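Local coordinates for protein interferon (Danio rerio, PDB 3PIV) that probably acts as a secreted type I interferon, an antiviral cytokine that binds a cytokine receptor, at residues H64-R69 with E138-V143. Numbering follows the deposited sequence.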
ATOM      1  N   HIS A  64      -3.134   4.221  -6.039  1.00 13.69           N
ATOM      2  CA  HIS A  64      -2.797   4.636  -7.387  1.00 15.69           C
ATOM      3  C   HIS A  64      -2.428   3.465  -8.278  1.00 16.19           C
ATOM      4  O   HIS A  64      -2.809   3.423  -9.457  1.00 13.19           O
ATOM      5  CB  HIS A  64      -1.691   5.682  -7.337  1.00 15.04           C
ATOM      6  CG  HIS A  64      -2.122   6.953  -6.673  1.00 18.10           C
ATOM      7  ND1 HIS A  64      -1.242   7.820  -6.068  1.00 22.06           N
ATOM      8  CD2 HIS A  64      -3.357   7.492  -6.517  1.00 15.78           C
ATOM      9  CE1 HIS A  64      -1.914   8.852  -5.574  1.00 22.42           C
ATOM     10  NE2 HIS A  64      -3.196   8.675  -5.833  1.00 22.22           N
ATOM     11  N   LEU A  65      -1.707   2.507  -7.705  1.00 13.69           N
ATOM     12  CA  LEU A  65      -1.280   1.317  -8.444  1.00 13.42           C
ATOM     13  C   LEU A  65      -2.481   0.489  -8.876  1.00 12.20           C
ATOM     14  O   LEU A  65      -2.524  -0.030 -10.000  1.00 12.81           O
ATOM     15  CB  LEU A  65      -0.353   0.459  -7.570  1.00 13.14           C
ATOM     16  CG  LEU A  65       0.251  -0.809  -8.178  1.00 14.49           C
ATOM     17  CD1 LEU A  65       1.013  -0.495  -9.452  1.00 20.46           C
ATOM     18  CD2 LEU A  65       1.149  -1.517  -7.177  1.00 17.67           C
ATOM     19  N   MET A  66      -3.461   0.373  -7.982  1.00 13.48           N
ATOM     20  CA  MET A  66      -4.563  -0.582  -8.157  1.00 12.18           C
ATOM     21  C   MET A  66      -5.716   0.013  -8.953  1.00 13.22           C
ATOM     22  O   MET A  66      -6.570  -0.711  -9.448  1.00 14.58           O
ATOM     23  CB  MET A  66      -5.066  -1.079  -6.795  1.00  8.50           C
ATOM     24  CG  MET A  66      -4.049  -1.961  -6.044  1.00 11.12           C
ATOM     25  SD  MET A  66      -3.732  -3.525  -6.865  1.00 16.95           S
ATOM     26  CE  MET A  66      -5.188  -4.480  -6.455  1.00  9.50           C
ATOM     27  N   ASP A  67      -5.729   1.339  -9.058  1.00 11.62           N
ATOM     28  CA  ASP A  67      -6.771   2.082  -9.762  1.00 11.68           C
ATOM     29  C   ASP A  67      -6.467   2.019 -11.250  1.00 14.38           C
ATOM     30  O   ASP A  67      -6.133   3.030 -11.859  1.00 16.15           O
ATOM     31  CB  ASP A  67      -6.764   3.543  -9.270  1.00 12.22           C
ATOM     32  CG  ASP A  67      -7.934   4.381  -9.825  1.00 17.20           C
ATOM     33  OD1 ASP A  67      -8.922   3.804 -10.326  1.00 12.43           O
ATOM     34  OD2 ASP A  67      -7.863   5.633  -9.747  1.00 13.46           O
ATOM     35  N   ALA A  68      -6.571   0.825 -11.829  1.00 15.22           N
ATOM     36  CA  ALA A  68      -6.089   0.593 -13.190  1.00 16.36           C
ATOM     37  C   ALA A  68      -6.988  -0.354 -13.986  1.00 15.76           C
ATOM     38  O   ALA A  68      -6.508  -1.193 -14.737  1.00 14.91           O
ATOM     39  CB  ALA A  68      -4.643   0.060 -13.160  1.00 12.83           C
ATOM     40  N   ARG A  69      -8.293  -0.214 -13.803  1.00 16.67           N
ATOM     41  CA  ARG A  69      -9.264  -1.032 -14.510  1.00 20.01           C
ATOM     42  C   ARG A  69      -8.966  -1.108 -16.011  1.00 18.86           C
ATOM     43  O   ARG A  69      -9.079  -2.162 -16.618  1.00 17.69           O
ATOM     44  CB  ARG A  69     -10.662  -0.489 -14.252  1.00 22.12           C
ATOM     45  CG  ARG A  69     -10.662   0.962 -13.728  1.00 30.65           C
ATOM     46  CD  ARG A  69     -10.115   1.182 -12.266  1.00 18.16           C
ATOM     47  NE  ARG A  69     -11.142   1.858 -11.475  1.00 24.20           N
ATOM     48  CZ  ARG A  69     -12.082   1.227 -10.766  1.00 30.69           C
ATOM     49  NH1 ARG A  69     -12.126  -0.117 -10.723  1.00 23.77           N
ATOM     50  NH2 ARG A  69     -12.984   1.943 -10.102  1.00 12.91           N
ATOM     51  N   GLU A 138      -0.745 -10.472 -10.753  1.00 21.26           N
ATOM     52  CA  GLU A 138      -0.742 -11.329  -9.575  1.00 23.33           C
ATOM     53  C   GLU A 138       0.493 -11.103  -8.707  1.00 20.21           C
ATOM     54  O   GLU A 138       0.422 -11.223  -7.483  1.00 22.43           O
ATOM     55  CB  GLU A 138      -0.897 -12.795  -9.971  1.00 23.60           C
ATOM     56  CG  GLU A 138      -2.267 -13.120 -10.519  1.00 21.87           C
ATOM     57  CD  GLU A 138      -3.369 -13.011  -9.466  1.00 28.00           C
ATOM     58  OE1 GLU A 138      -3.047 -12.903  -8.258  1.00 26.42           O
ATOM     59  OE2 GLU A 138      -4.561 -13.051  -9.843  1.00 24.79           O
ATOM     60  N   GLN A 139       1.612 -10.749  -9.328  1.00 17.82           N
ATOM     61  CA  GLN A 139       2.771 -10.337  -8.550  1.00 20.33           C
ATOM     62  C   GLN A 139       2.443  -9.054  -7.795  1.00 21.57           C
ATOM     63  O   GLN A 139       2.683  -8.966  -6.597  1.00 19.42           O
ATOM     64  CB  GLN A 139       3.992 -10.132  -9.429  1.00 18.73           C
ATOM     65  CG  GLN A 139       4.614 -11.429  -9.866  1.00 24.24           C
ATOM     66  CD  GLN A 139       4.958 -12.310  -8.677  1.00 27.66           C
ATOM     67  OE1 GLN A 139       5.862 -11.993  -7.902  1.00 29.56           O
ATOM     68  NE2 GLN A 139       4.242 -13.426  -8.534  1.00 20.10           N
ATOM     69  N   ILE A 140       1.888  -8.061  -8.489  1.00 18.91           N
ATOM     70  CA  ILE A 140       1.532  -6.812  -7.822  1.00 15.70           C
ATOM     71  C   ILE A 140       0.590  -7.078  -6.636  1.00 15.95           C
ATOM     72  O   ILE A 140       0.801  -6.566  -5.536  1.00 14.82           O
ATOM     73  CB  ILE A 140       0.922  -5.769  -8.804  1.00 17.47           C
ATOM     74  CG1 ILE A 140       2.028  -4.918  -9.438  1.00 17.60           C
ATOM     75  CG2 ILE A 140      -0.046  -4.842  -8.079  1.00 11.48           C
ATOM     76  CD1 ILE A 140       3.234  -5.673  -9.916  1.00 17.71           C
ATOM     77  N   ARG A 141      -0.429  -7.897  -6.863  1.00 13.48           N
ATOM     78  CA  ARG A 141      -1.371  -8.265  -5.823  1.00 15.46           C
ATOM     79  C   ARG A 141      -0.674  -8.954  -4.628  1.00 18.89           C
ATOM     80  O   ARG A 141      -0.930  -8.624  -3.460  1.00 16.49           O
ATOM     81  CB  ARG A 141      -2.448  -9.157  -6.427  1.00 13.42           C
ATOM     82  CG  ARG A 141      -3.481  -9.638  -5.462  1.00 17.37           C
ATOM     83  CD  ARG A 141      -4.608 -10.295  -6.216  1.00 21.71           C
ATOM     84  NE  ARG A 141      -5.562 -10.932  -5.325  1.00 28.11           N
ATOM     85  CZ  ARG A 141      -5.803 -12.236  -5.302  1.00 23.96           C
ATOM     86  NH1 ARG A 141      -5.159 -13.041  -6.130  1.00 25.84           N
ATOM     87  NH2 ARG A 141      -6.701 -12.727  -4.460  1.00 23.93           N
ATOM     88  N   ARG A 142       0.211  -9.901  -4.913  1.00 14.69           N
ATOM     89  CA  ARG A 142       0.942 -10.560  -3.826  1.00 17.14           C
ATOM     90  C   ARG A 142       1.802  -9.535  -3.072  1.00 19.16           C
ATOM     91  O   ARG A 142       1.846  -9.555  -1.845  1.00 17.77           O
ATOM     92  CB  ARG A 142       1.803 -11.710  -4.340  1.00 18.09           C
ATOM     93  CG  ARG A 142       2.639 -12.420  -3.235  1.00 22.99           C
ATOM     94  CD  ARG A 142       1.770 -12.908  -2.086  1.00 22.71           C
ATOM     95  NE  ARG A 142       2.537 -13.459  -0.962  1.00 26.67           N
ATOM     96  CZ  ARG A 142       3.076 -12.726   0.011  1.00 27.71           C
ATOM     97  NH1 ARG A 142       2.950 -11.404   0.001  1.00 23.67           N
ATOM     98  NH2 ARG A 142       3.755 -13.313   0.995  1.00 32.21           N
ATOM     99  N   VAL A 143       2.445  -8.624  -3.805  1.00 15.31           N
ATOM    100  CA  VAL A 143       3.283  -7.581  -3.200  1.00 15.81           C
ATOM    101  C   VAL A 143       2.474  -6.657  -2.281  1.00 15.13           C
ATOM    102  O   VAL A 143       2.898  -6.353  -1.173  1.00 12.76           O
ATOM    103  CB  VAL A 143       4.036  -6.733  -4.262  1.00 16.68           C
ATOM    104  CG1 VAL A 143       4.525  -5.415  -3.663  1.00 15.01           C
ATOM    105  CG2 VAL A 143       5.210  -7.519  -4.846  1.00 22.13           C
TER
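Leu65 and Ile140 form the heart of this buried, wholly apolar contact. The CB of Leu65 points at the facing helix, and with CG anti to the backbone N (chi1 -178°) the isobutyl fork extends toward it, where its CD2 lies 3.6 Å from CG2 of Ile140. Leu65 CA and Ile140 CA are 8.6 Å apart, a spacing that two branched aliphatic side chains, meeting at a slant, can fill methyl against methyl. The CB of Met66 leaves beside the interface, but the flexible thioether chain bends at chi2 and chi3 and brings SD to 4.1 Å from the same CG2 of Ile140, a methyl thus touched by two neighbours in sequence. Beyond it the helix ends: Asp67 centres an inverse gamma turn, and its OD1 forms a salt bridge with NE of Arg69 at 3.2 Å. Across the contact, Arg141 leads its guanidinium away into a hydrogen-bonded salt bridge with Glu138, NH1 lying 3.0 Å from OE1, on its syn lone pair and in the guanidinium plane. This buried arginine is further satisfied by the carbonyl oxygens of Leu21 and Gly26, both bonded to NH2, and by a cation-pi contact with Tyr28. Leu123 and Leu127 of helix 111-129 touch Leu65, and Phe85 and Leu86 of helix 79-101 pack on Met66, placing the end of helix 48-66 against helix 134-158 inside the all-helical cytokine bundle.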